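Local coordinates for protein angiotensin-converting enzyme (Anopheles gambiae, PDB 6S1Z) that probably works as a zinc-dependent dipeptidyl carboxypeptidase of the angiotensin-converting enzyme family, with fosinoprilat bound at its metal, at residues Val395-His400 with Asn529-Gln534; Glu269-Asp274 with Gly405-Tyr410; Gln420-Gly425 with Asp577-Trp582; Ala328-Phe333 with Gly360-Tyr365. All coordinates share one frame; numbering follows the deposited sequence.

Contact 1 (Val395-His400 with Asn529-Gln534); sequences VSTPKH and NCDIYQ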
# COMPACT_ATOMS: atom_id res chain seq x y z
N VAL A 395 14.66 -9.48 2.33
CA VAL A 395 14.32 -10.73 1.68
C VAL A 395 14.66 -10.67 0.20
O VAL A 395 15.13 -11.66 -0.39
CB VAL A 395 12.83 -11.06 1.89
CG1 VAL A 395 12.43 -12.27 1.06
CG2 VAL A 395 12.53 -11.29 3.36
N SER A 396 14.44 -9.52 -0.44
CA SER A 396 14.74 -9.37 -1.86
C SER A 396 16.18 -9.76 -2.17
O SER A 396 16.47 -10.27 -3.25
CB SER A 396 14.47 -7.94 -2.30
OG SER A 396 15.35 -7.03 -1.65
N THR A 397 17.09 -9.53 -1.22
CA THR A 397 18.50 -9.80 -1.46
C THR A 397 18.72 -11.30 -1.70
O THR A 397 18.07 -12.13 -1.05
CB THR A 397 19.34 -9.34 -0.27
OG1 THR A 397 18.85 -9.97 0.92
CG2 THR A 397 19.26 -7.83 -0.12
N PRO A 398 19.63 -11.67 -2.60
CA PRO A 398 19.96 -13.10 -2.74
C PRO A 398 20.51 -13.70 -1.46
O PRO A 398 20.21 -14.85 -1.12
CB PRO A 398 21.01 -13.11 -3.86
CG PRO A 398 20.87 -11.80 -4.54
CD PRO A 398 20.44 -10.83 -3.50
N LYS A 399 21.33 -12.92 -0.73
CA LYS A 399 21.88 -13.35 0.55
C LYS A 399 20.84 -14.05 1.41
O LYS A 399 21.06 -15.17 1.89
CB LYS A 399 22.44 -12.12 1.26
CG LYS A 399 23.69 -12.35 2.09
CD LYS A 399 23.88 -11.20 3.07
CE LYS A 399 25.19 -10.45 2.88
NZ LYS A 399 25.29 -9.37 3.91
N HIS A 400 19.69 -13.40 1.63
CA HIS A 400 18.63 -14.00 2.43
C HIS A 400 17.89 -15.09 1.68
O HIS A 400 17.44 -16.07 2.29
CB HIS A 400 17.64 -12.92 2.88
CG HIS A 400 16.65 -13.38 3.90
ND1 HIS A 400 16.56 -12.84 5.16
CD2 HIS A 400 15.69 -14.34 3.84
CE1 HIS A 400 15.60 -13.44 5.84
NE2 HIS A 400 15.06 -14.35 5.06
N ASN A 529 22.40 -5.04 -1.03
CA ASN A 529 22.56 -6.44 -0.68
C ASN A 529 22.56 -6.67 0.83
O ASN A 529 23.05 -7.70 1.30
CB ASN A 529 23.84 -7.00 -1.30
CG ASN A 529 23.80 -7.02 -2.81
OD1 ASN A 529 22.94 -6.40 -3.43
ND2 ASN A 529 24.74 -7.75 -3.42
N CYS A 530 22.01 -5.72 1.59
CA CYS A 530 22.01 -5.80 3.05
C CYS A 530 20.90 -6.73 3.52
O CYS A 530 19.72 -6.34 3.55
CB CYS A 530 21.85 -4.41 3.65
SG CYS A 530 21.19 -4.42 5.33
N ASP A 531 21.26 -7.96 3.88
CA ASP A 531 20.33 -8.89 4.51
C ASP A 531 20.50 -8.79 6.02
O ASP A 531 21.60 -8.96 6.54
CB ASP A 531 20.60 -10.32 4.05
CG ASP A 531 19.92 -11.36 4.92
OD1 ASP A 531 18.93 -11.02 5.60
OD2 ASP A 531 20.39 -12.52 4.94
N ILE A 532 19.40 -8.52 6.72
CA ILE A 532 19.45 -8.34 8.17
C ILE A 532 18.63 -9.43 8.86
O ILE A 532 17.60 -9.15 9.48
CB ILE A 532 18.95 -6.95 8.58
CG1 ILE A 532 17.52 -6.70 8.08
CG2 ILE A 532 19.87 -5.89 8.02
CD1 ILE A 532 16.62 -6.09 9.13
N TYR A 533 19.09 -10.67 8.76
CA TYR A 533 18.48 -11.78 9.48
C TYR A 533 19.28 -12.04 10.75
O TYR A 533 20.51 -11.93 10.75
CB TYR A 533 18.43 -13.05 8.62
CG TYR A 533 17.49 -14.12 9.15
CD1 TYR A 533 16.31 -13.79 9.81
CD2 TYR A 533 17.79 -15.47 8.98
CE1 TYR A 533 15.46 -14.77 10.28
CE2 TYR A 533 16.94 -16.45 9.46
CZ TYR A 533 15.78 -16.10 10.11
OH TYR A 533 14.93 -17.07 10.58
N GLN A 534 18.57 -12.36 11.83
CA GLN A 534 19.19 -12.70 13.11
C GLN A 534 19.85 -11.49 13.77
O GLN A 534 20.86 -11.63 14.47
CB GLN A 534 20.21 -13.83 12.95
CG GLN A 534 19.68 -15.05 12.21
CD GLN A 534 20.45 -15.35 10.93
OE1 GLN A 534 20.89 -14.43 10.23
NE2 GLN A 534 20.60 -16.63 10.62
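H400 meets D531 through a hydrogen bond from its imidazole to the carboxylate. H400 CG lies opposite its backbone N (chi1 -170°), which turns the ring toward D531. Its CB lies 3.4 Å from D531 CG, against the middle of the carboxylate. CG sits farther along the same group, nearer OD1 than OD2. ND1 then gives its N-H to D531 OD1 at 3.0 Å, with an angle of 153° at the hydrogen. The acceptor lies close to the imidazole plane, but the N-H reaches it from above the carboxylate plane, 48° out of it. At the tip, CE1 stops 3.9 Å from Y533 CG, over one face of the phenol ring. The two rings are oblique to each other.

The contact is a helix start packed against a loop. T397 is the N-cap of helix 398-402 and breaks it from helix 381-396. The other segment belongs to the loop between helix 495-514 and helix 536-548. C530 ties that loop back to helix 495-514 by a disulfide to C512.

T397 touches the loop with both branches. CG2 rests on the N529 backbone, 3.6 Å from N529 C. OG1 faces D531 CB, also at 3.6 Å. The K399 chain crosses the aspartate obliquely. Its CD packs on D531 CB at 3.5 Å, while NZ ends 3.8 Å from N529 O. D531 OD2 has its own partner, a salt bridge to K403. Two cations therefore share this carboxylate if H400 is protonated, which would probably hold it ionised. On the imidazole's own segment, V395 CG2 lies over one ring face, 4.3 Å above its plane.

Contact 2 (Glu269-Asp274 with Gly405-Tyr410); sequences EKKLLD and GLLKDY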
# COMPACT_ATOMS: atom_id res chain seq x y z
N GLU A 269 20.05 -13.44 -20.65
CA GLU A 269 20.87 -14.64 -20.49
C GLU A 269 21.64 -14.58 -19.17
O GLU A 269 22.87 -14.61 -19.11
CB GLU A 269 21.82 -14.79 -21.68
CG GLU A 269 21.18 -14.47 -23.02
CD GLU A 269 19.81 -15.09 -23.18
OE1 GLU A 269 19.58 -16.20 -22.65
OE2 GLU A 269 18.94 -14.46 -23.83
N LYS A 270 20.87 -14.50 -18.09
CA LYS A 270 21.43 -14.42 -16.74
C LYS A 270 20.48 -15.14 -15.80
O LYS A 270 19.44 -15.66 -16.22
CB LYS A 270 21.63 -12.96 -16.32
CG LYS A 270 22.94 -12.69 -15.59
CD LYS A 270 24.14 -12.81 -16.52
CE LYS A 270 25.45 -12.58 -15.77
NZ LYS A 270 26.63 -12.92 -16.61
N LYS A 271 20.84 -15.18 -14.52
CA LYS A 271 20.00 -15.82 -13.53
C LYS A 271 18.89 -14.87 -13.09
O LYS A 271 19.12 -13.68 -12.89
CB LYS A 271 20.83 -16.26 -12.32
CG LYS A 271 20.13 -17.24 -11.39
CD LYS A 271 19.71 -18.53 -12.08
CE LYS A 271 19.55 -19.65 -11.06
NZ LYS A 271 18.82 -19.22 -9.84
N LEU A 272 17.69 -15.42 -12.95
CA LEU A 272 16.52 -14.64 -12.58
C LEU A 272 16.45 -14.49 -11.07
O LEU A 272 17.32 -14.94 -10.32
CB LEU A 272 15.26 -15.30 -13.12
CG LEU A 272 15.24 -15.54 -14.63
CD1 LEU A 272 14.11 -16.48 -15.00
CD2 LEU A 272 15.12 -14.22 -15.38
N LEU A 273 15.38 -13.85 -10.61
CA LEU A 273 15.00 -13.87 -9.20
C LEU A 273 13.49 -14.05 -9.12
O LEU A 273 12.79 -13.32 -8.42
CB LEU A 273 15.48 -12.62 -8.47
CG LEU A 273 15.80 -12.77 -6.98
CD1 LEU A 273 16.85 -13.85 -6.74
CD2 LEU A 273 16.28 -11.45 -6.38
N ASP A 274 12.97 -15.03 -9.86
CA ASP A 274 11.54 -15.29 -9.86
C ASP A 274 11.11 -15.96 -8.56
O ASP A 274 10.05 -15.65 -8.02
CB ASP A 274 11.15 -16.15 -11.07
CG ASP A 274 11.75 -17.54 -11.01
OD1 ASP A 274 11.42 -18.30 -10.07
OD2 ASP A 274 12.53 -17.89 -11.92
N GLY A 405 17.36 -22.11 0.40
CA GLY A 405 17.09 -23.01 -0.71
C GLY A 405 16.39 -22.40 -1.90
O GLY A 405 16.74 -22.71 -3.05
N LEU A 406 15.39 -21.56 -1.66
CA LEU A 406 14.67 -20.86 -2.72
C LEU A 406 15.62 -20.38 -3.80
O LEU A 406 15.33 -20.51 -5.00
CB LEU A 406 13.90 -19.66 -2.14
CG LEU A 406 12.82 -20.01 -1.12
CD1 LEU A 406 12.36 -18.76 -0.38
CD2 LEU A 406 11.66 -20.69 -1.80
N LEU A 407 16.76 -19.84 -3.39
CA LEU A 407 17.78 -19.34 -4.31
C LEU A 407 19.04 -20.17 -4.13
O LEU A 407 19.62 -20.20 -3.04
CB LEU A 407 18.06 -17.86 -4.06
CG LEU A 407 19.04 -17.20 -5.02
CD1 LEU A 407 18.64 -17.40 -6.47
CD2 LEU A 407 19.11 -15.73 -4.69
N LYS A 408 19.47 -20.84 -5.20
CA LYS A 408 20.69 -21.63 -5.18
C LYS A 408 21.37 -21.51 -6.53
O LYS A 408 20.75 -21.13 -7.53
CB LYS A 408 20.39 -23.10 -4.83
CG LYS A 408 20.35 -23.39 -3.33
CD LYS A 408 19.81 -24.78 -3.01
CE LYS A 408 20.09 -25.17 -1.56
NZ LYS A 408 19.33 -26.38 -1.12
N ASP A 409 22.66 -21.84 -6.55
CA ASP A 409 23.53 -21.64 -7.71
C ASP A 409 23.21 -20.32 -8.41
O ASP A 409 22.67 -20.31 -9.52
CB ASP A 409 23.43 -22.81 -8.69
CG ASP A 409 22.03 -23.02 -9.24
OD1 ASP A 409 21.15 -23.49 -8.49
OD2 ASP A 409 21.80 -22.70 -10.43
N TYR A 410 23.54 -19.21 -7.76
CA TYR A 410 23.24 -17.86 -8.24
C TYR A 410 24.56 -17.10 -8.35
O TYR A 410 25.01 -16.48 -7.39
CB TYR A 410 22.25 -17.17 -7.29
CG TYR A 410 21.87 -15.76 -7.66
CD1 TYR A 410 21.30 -15.46 -8.89
CD2 TYR A 410 22.06 -14.72 -6.76
CE1 TYR A 410 20.95 -14.17 -9.22
CE2 TYR A 410 21.70 -13.42 -7.09
CZ TYR A 410 21.15 -13.15 -8.31
OH TYR A 410 20.79 -11.86 -8.63
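K271 sends CG anti to its backbone N (chi1 -165°), then bends at chi2 and chi4, which takes its chain past the Y410 ring edge toward the backbone of 408-409. L407 also has CG opposite its N (chi1 -176°), and this carries its two methyls to the facing segment. The contact joins two irregular loops of the mostly helical peptidase fold. One precedes helix 277-281. The other connects helix 398-402 to helix 414-429. The contact lies far out from the centre of the chain, and no hydrogen bond crosses it.

K271 makes most of the touches. Its CG meets the edge of the Y410 ring in the ring plane, 3.3 Å from Y410 CD1. CB lies along the same edge, beside CD1 and CE1. Farther out, CE passes 3.5 Å from D409 O. NZ ends near backbone and methyl, 3.6 Å from K408 O and 3.8 Å from L407 CD1. K271 NZ stays 4.6 Å from D409 OD2. The opposite charges may attract, but they do not form a close pair.

Y410 OH probably hydrogen-bonds to Q420 on helix 414-429. K270 pairs with D413, just before the same helix. L407 also packs on P398 and L401, so its side chain is shared with helix 398-402.

The apolar end of the contact is a pair of leucines whose side chains cross at about a right angle. Here L273 CD1 touches L407 CD2 at 3.6 Å.

Contact 3 (Gln420-Gly425 with Asp577-Trp582); sequences QFYRAG and DPLYQW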
# COMPACT_ATOMS: atom_id res chain seq x y z
N GLN A 420 19.58 -7.05 -10.55
CA GLN A 420 19.26 -6.93 -9.13
C GLN A 420 18.78 -5.52 -8.80
O GLN A 420 17.81 -5.34 -8.06
CB GLN A 420 20.49 -7.29 -8.29
CG GLN A 420 20.20 -7.67 -6.85
CD GLN A 420 21.36 -8.41 -6.21
OE1 GLN A 420 21.80 -9.45 -6.70
NE2 GLN A 420 21.87 -7.87 -5.10
N PHE A 421 19.45 -4.50 -9.35
CA PHE A 421 18.99 -3.13 -9.18
C PHE A 421 17.81 -2.81 -10.09
O PHE A 421 16.97 -1.98 -9.73
CB PHE A 421 20.13 -2.15 -9.47
CG PHE A 421 21.34 -2.34 -8.60
CD1 PHE A 421 21.21 -2.75 -7.28
CD2 PHE A 421 22.61 -2.11 -9.10
CE1 PHE A 421 22.33 -2.92 -6.48
CE2 PHE A 421 23.73 -2.29 -8.31
CZ PHE A 421 23.59 -2.69 -7.00
N TYR A 422 17.74 -3.46 -11.25
CA TYR A 422 16.65 -3.19 -12.19
C TYR A 422 15.31 -3.64 -11.63
O TYR A 422 14.37 -2.84 -11.52
CB TYR A 422 16.94 -3.89 -13.52
CG TYR A 422 15.84 -3.73 -14.55
CD1 TYR A 422 15.65 -2.53 -15.21
CD2 TYR A 422 15.00 -4.79 -14.86
CE1 TYR A 422 14.64 -2.38 -16.14
CE2 TYR A 422 14.00 -4.66 -15.80
CZ TYR A 422 13.82 -3.45 -16.44
OH TYR A 422 12.83 -3.31 -17.37
N ARG A 423 15.20 -4.92 -11.26
CA ARG A 423 13.96 -5.43 -10.69
C ARG A 423 13.48 -4.54 -9.55
O ARG A 423 12.29 -4.23 -9.45
CB ARG A 423 14.15 -6.87 -10.20
CG ARG A 423 13.02 -7.38 -9.31
CD ARG A 423 13.14 -8.87 -9.04
NE ARG A 423 12.90 -9.67 -10.23
CZ ARG A 423 11.69 -10.05 -10.65
NH1 ARG A 423 10.60 -9.71 -9.99
NH2 ARG A 423 11.58 -10.79 -11.75
N ALA A 424 14.40 -4.12 -8.67
CA ALA A 424 14.02 -3.24 -7.58
C ALA A 424 13.40 -1.95 -8.09
O ALA A 424 12.53 -1.38 -7.42
CB ALA A 424 15.24 -2.93 -6.71
N GLY A 425 13.82 -1.48 -9.26
CA GLY A 425 13.28 -0.26 -9.83
C GLY A 425 11.88 -0.45 -10.39
O GLY A 425 10.94 0.24 -9.98
N ASP A 577 20.91 4.71 -7.06
CA ASP A 577 21.95 5.43 -7.80
C ASP A 577 22.74 4.51 -8.73
O ASP A 577 23.02 4.93 -9.87
CB ASP A 577 22.89 6.14 -6.82
CG ASP A 577 23.78 7.17 -7.50
OD1 ASP A 577 24.08 7.01 -8.70
OD2 ASP A 577 24.18 8.14 -6.83
N PRO A 578 23.11 3.29 -8.35
CA PRO A 578 23.76 2.40 -9.32
C PRO A 578 22.91 2.16 -10.56
O PRO A 578 23.43 2.20 -11.68
CB PRO A 578 23.97 1.10 -8.52
CG PRO A 578 24.00 1.53 -7.10
CD PRO A 578 23.05 2.68 -7.00
N LEU A 579 21.61 1.92 -10.38
CA LEU A 579 20.72 1.78 -11.53
C LEU A 579 20.64 3.09 -12.31
O LEU A 579 20.62 3.08 -13.55
CB LEU A 579 19.33 1.35 -11.07
CG LEU A 579 18.26 1.17 -12.15
CD1 LEU A 579 18.65 0.08 -13.14
CD2 LEU A 579 16.92 0.85 -11.50
N TYR A 580 20.60 4.22 -11.60
CA TYR A 580 20.54 5.52 -12.26
C TYR A 580 21.68 5.68 -13.25
O TYR A 580 21.48 6.09 -14.39
CB TYR A 580 20.58 6.63 -11.20
CG TYR A 580 20.29 8.02 -11.72
CD1 TYR A 580 19.83 8.23 -13.02
CD2 TYR A 580 20.47 9.13 -10.91
CE1 TYR A 580 19.55 9.50 -13.49
CE2 TYR A 580 20.20 10.41 -11.37
CZ TYR A 580 19.75 10.59 -12.66
OH TYR A 580 19.48 11.86 -13.12
N GLN A 581 22.90 5.34 -12.83
CA GLN A 581 24.07 5.54 -13.68
C GLN A 581 24.06 4.59 -14.87
O GLN A 581 24.57 4.95 -15.94
CB GLN A 581 25.35 5.36 -12.87
CG GLN A 581 25.45 6.31 -11.68
CD GLN A 581 25.32 7.76 -12.09
OE1 GLN A 581 25.60 8.12 -13.23
NE2 GLN A 581 24.89 8.60 -11.15
N TRP A 582 23.50 3.39 -14.72
CA TRP A 582 23.43 2.48 -15.85
C TRP A 582 22.33 2.87 -16.82
O TRP A 582 22.47 2.64 -18.03
CB TRP A 582 23.21 1.04 -15.37
CG TRP A 582 23.31 0.05 -16.49
CD1 TRP A 582 24.45 -0.56 -16.94
CD2 TRP A 582 22.24 -0.45 -17.30
NE1 TRP A 582 24.15 -1.40 -17.99
CE2 TRP A 582 22.80 -1.35 -18.22
CE3 TRP A 582 20.86 -0.22 -17.33
CZ2 TRP A 582 22.03 -2.03 -19.16
CZ3 TRP A 582 20.10 -0.89 -18.27
CH2 TRP A 582 20.68 -1.78 -19.17
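F421 and L579 meet where two long helices of the mostly helical framework cross. Helix 414-429 and helix 570-590 pass nearly at right angles. Their short segments cross at -100°, with the axes 9.2 Å apart at the closest point. The contact is made by apolar groups, and no hydrogen bond crosses it.

The tight part lies around L579 and P578. L579 CB faces F421 CB at 3.9 Å. CG stands opposite the L579 backbone N (chi1 179°), and the two methyls are thereby pushed between residues of the facing helix. CD2 reaches the F421 backbone and comes to 3.3 Å from F421 O. It also lies 4.2 Å from G425 CA. With no side chain at G425, the methyl can come down on the helix backbone there. P578 crosses the F421 side chain at about a right angle, with CG over one face of the phenyl. Helix 570-590 is kinked here, as the N atoms of P578 and L579 make no bond to the preceding turn.

Packing is looser toward Y422, where L579 CD1 lies at the ring edge and 4.3 Å from Y422 CB. The tyrosine ring continues past it to helix 204-233, where it packs on L221 and V225. Its OH bonds to T264. On the outer turn, Q581 is exposed and does not touch the facing segment. Its NE2 bonds to D577 OD1 at 3.0 Å.

The closest approach of two side chains is at the tight end, ring against ring: P578 CB lies 3.4 Å from F421 CE2.

Contact 4 (Ala328-Phe333 with Gly360-Tyr365); sequences ASAWDF and GHIQYY. With ZN (zinc ion), chain D; KS8 (fosinoprilat), chain C.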
# COMPACT_ATOMS: atom_id res chain seq x y z
N ALA A 328 -5.70 -8.18 0.27
CA ALA A 328 -4.96 -8.52 1.47
C ALA A 328 -5.07 -7.41 2.51
O ALA A 328 -5.12 -6.22 2.18
CB ALA A 328 -3.49 -8.77 1.13
N SER A 329 -5.12 -7.81 3.78
CA SER A 329 -5.29 -6.85 4.87
C SER A 329 -4.86 -7.50 6.17
O SER A 329 -4.76 -8.72 6.28
CB SER A 329 -6.75 -6.37 4.96
OG SER A 329 -7.64 -7.47 5.09
N ALA A 330 -4.59 -6.65 7.16
CA ALA A 330 -4.23 -7.07 8.51
C ALA A 330 -5.06 -6.27 9.50
O ALA A 330 -5.22 -5.06 9.35
CB ALA A 330 -2.74 -6.86 8.78
N TRP A 331 -5.59 -6.96 10.51
CA TRP A 331 -6.58 -6.38 11.40
C TRP A 331 -6.08 -6.35 12.84
O TRP A 331 -5.27 -7.19 13.26
CB TRP A 331 -7.90 -7.16 11.33
CG TRP A 331 -8.56 -7.09 9.99
CD1 TRP A 331 -8.21 -7.78 8.87
CD2 TRP A 331 -9.69 -6.28 9.64
NE1 TRP A 331 -9.06 -7.45 7.84
CE2 TRP A 331 -9.97 -6.54 8.28
CE3 TRP A 331 -10.49 -5.37 10.33
CZ2 TRP A 331 -11.02 -5.91 7.61
CZ3 TRP A 331 -11.53 -4.75 9.66
CH2 TRP A 331 -11.79 -5.03 8.31
N ASP A 332 -6.59 -5.38 13.60
CA ASP A 332 -6.38 -5.30 15.04
C ASP A 332 -7.75 -5.11 15.69
O ASP A 332 -8.33 -4.02 15.63
CB ASP A 332 -5.45 -4.15 15.41
CG ASP A 332 -5.22 -4.04 16.91
OD1 ASP A 332 -5.59 -4.98 17.64
OD2 ASP A 332 -4.68 -3.01 17.36
N PHE A 333 -8.27 -6.16 16.31
CA PHE A 333 -9.52 -6.09 17.05
C PHE A 333 -9.32 -5.56 18.46
O PHE A 333 -10.18 -5.76 19.32
CB PHE A 333 -10.18 -7.46 17.09
CG PHE A 333 -10.18 -8.17 15.77
CD1 PHE A 333 -9.10 -8.95 15.40
CD2 PHE A 333 -11.25 -8.06 14.91
CE1 PHE A 333 -9.09 -9.60 14.18
CE2 PHE A 333 -11.25 -8.70 13.69
CZ PHE A 333 -10.16 -9.47 13.33
N GLY A 360 3.98 -6.99 8.77
CA GLY A 360 4.44 -5.75 9.36
C GLY A 360 3.33 -4.98 10.05
O GLY A 360 3.58 -4.29 11.04
N HIS A 361 2.10 -5.09 9.54
CA HIS A 361 0.96 -4.47 10.21
C HIS A 361 0.59 -5.24 11.47
O HIS A 361 0.25 -4.64 12.49
CB HIS A 361 -0.23 -4.40 9.26
CG HIS A 361 -0.06 -3.40 8.16
ND1 HIS A 361 0.15 -2.07 8.40
CD2 HIS A 361 -0.08 -3.54 6.81
CE1 HIS A 361 0.26 -1.42 7.25
NE2 HIS A 361 0.13 -2.30 6.27
N ILE A 362 0.66 -6.57 11.42
CA ILE A 362 0.33 -7.38 12.59
C ILE A 362 1.33 -7.13 13.71
O ILE A 362 0.95 -6.91 14.87
CB ILE A 362 0.27 -8.87 12.21
CG1 ILE A 362 -0.85 -9.13 11.20
CG2 ILE A 362 0.09 -9.72 13.46
CD1 ILE A 362 -2.25 -8.92 11.73
N GLN A 363 2.62 -7.15 13.38
CA GLN A 363 3.65 -6.90 14.38
C GLN A 363 3.42 -5.57 15.09
O GLN A 363 3.49 -5.49 16.32
CB GLN A 363 5.03 -6.92 13.72
CG GLN A 363 6.16 -6.53 14.66
CD GLN A 363 6.23 -7.43 15.88
OE1 GLN A 363 6.25 -6.96 17.02
NE2 GLN A 363 6.27 -8.74 15.64
N TYR A 364 3.14 -4.52 14.32
CA TYR A 364 2.93 -3.20 14.90
C TYR A 364 1.82 -3.22 15.94
O TYR A 364 1.87 -2.48 16.93
CB TYR A 364 2.62 -2.19 13.80
CG TYR A 364 3.21 -0.82 14.01
CD1 TYR A 364 3.45 -0.32 15.29
CD2 TYR A 364 3.54 -0.02 12.93
CE1 TYR A 364 4.00 0.93 15.48
CE2 TYR A 364 4.09 1.24 13.11
CZ TYR A 364 4.31 1.71 14.38
OH TYR A 364 4.86 2.96 14.57
N TYR A 365 0.80 -4.07 15.73
CA TYR A 365 -0.27 -4.20 16.72
C TYR A 365 0.26 -4.81 18.01
O TYR A 365 -0.02 -4.30 19.11
CB TYR A 365 -1.39 -5.07 16.15
CG TYR A 365 -1.96 -4.58 14.84
CD1 TYR A 365 -2.08 -3.22 14.58
CD2 TYR A 365 -2.40 -5.47 13.87
CE1 TYR A 365 -2.61 -2.77 13.38
CE2 TYR A 365 -2.92 -5.03 12.68
CZ TYR A 365 -3.03 -3.68 12.44
OH TYR A 365 -3.55 -3.23 11.24
ZN ZN D . -0.30 -1.63 4.49
C04 KS8 C . -4.55 -3.11 3.18
C05 KS8 C . -4.92 -1.85 4.07
C06 KS8 C . -6.49 -1.62 4.17
C07 KS8 C . -7.07 -2.09 5.51
C08 KS8 C . -8.65 -1.86 5.60
C09 KS8 C . -9.15 -0.63 6.00
C10 KS8 C . -10.52 -0.43 6.07
C11 KS8 C . -11.40 -1.47 5.74
C12 KS8 C . -10.91 -2.69 5.34
C13 KS8 C . -9.53 -2.90 5.27
C14 KS8 C . -2.32 -4.08 1.45
C15 KS8 C . -2.24 -2.94 0.37
C18 KS8 C . -0.47 -4.09 -1.05
C19 KS8 C . 0.77 -3.47 -1.79
C20 KS8 C . 0.27 -2.04 -2.18
C21 KS8 C . -1.09 -2.02 -1.95
C22 KS8 C . -1.88 -2.42 -3.18
C25 KS8 C . 1.97 -3.39 -0.94
C26 KS8 C . 2.39 -4.81 -0.47
C27 KS8 C . 3.09 -5.65 -1.54
C28 KS8 C . 4.31 -4.92 -2.07
C29 KS8 C . 3.89 -3.57 -2.67
C30 KS8 C . 3.14 -2.70 -1.65
N17 KS8 C . -1.30 -3.07 -0.79
O01 KS8 C . -2.03 -2.09 3.25
O03 KS8 C . -2.27 -4.37 4.22
O16 KS8 C . -2.93 -1.98 0.49
O23 KS8 C . -1.82 -3.62 -3.62
O24 KS8 C . -2.57 -1.61 -3.74
P02 KS8 C . -2.72 -3.38 3.10
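Strand 329-332 runs almost parallel to the segment 360-365 of helix 349-368, at 12° and 7.7 Å between axes. Y365 is the main side chain. D332 CB sits over the centre of its ring, 3.4 Å from the centroid, in a CH-pi contact. The opposite face lies on H361 O of its own helix, so the ring is held between the two. Y365 OH gives a hydrogen bond to A330 O at 3.1 Å. The hydroxyl stands above the carbonyl plane, 61° out of it.

A330 packs on the helix beside it. Its CB touches H361 CB at 3.5 Å and I362 CD1 at 3.6 Å. The H361 ring turns away to the metal, and NE2 binds the zinc ion at 1.9 Å. Fosinoprilat O01 is a second ligand at 2.2 Å. H357 and E385 complete the site, consistent with the HExxH motif of gluzincin peptidases. On the strand's other side, W331 CH2 lies 3.9 Å from C12 of the inhibitor's phenyl ring.

Strand 339-342 pairs antiparallel with this strand, and I362 also packs on V339 and I341. W331 reaches W38 of helix 12-42.

In the fold
Contacts 1, 2 and 3 form one touching group. Their centres are 14 to 18 Å apart. P398 of contact 1 packs on L407 and Y410 of contact 2. Y410 OH probably hydrogen-bonds to Q420 of contact 3, which also lies against P398. Helices 398-402 and 414-429 follow each other here. Contact 4 stands apart at the zinc site, with its centre 23 Å from contact 1 and 31 Å from contacts 2 and 3. It closes before contacts 1 and 3 open, and is nested in the loop of contact 2. Helix 381-396 joins the two regions, since it holds the zinc ligand E385 and ends in contact 1.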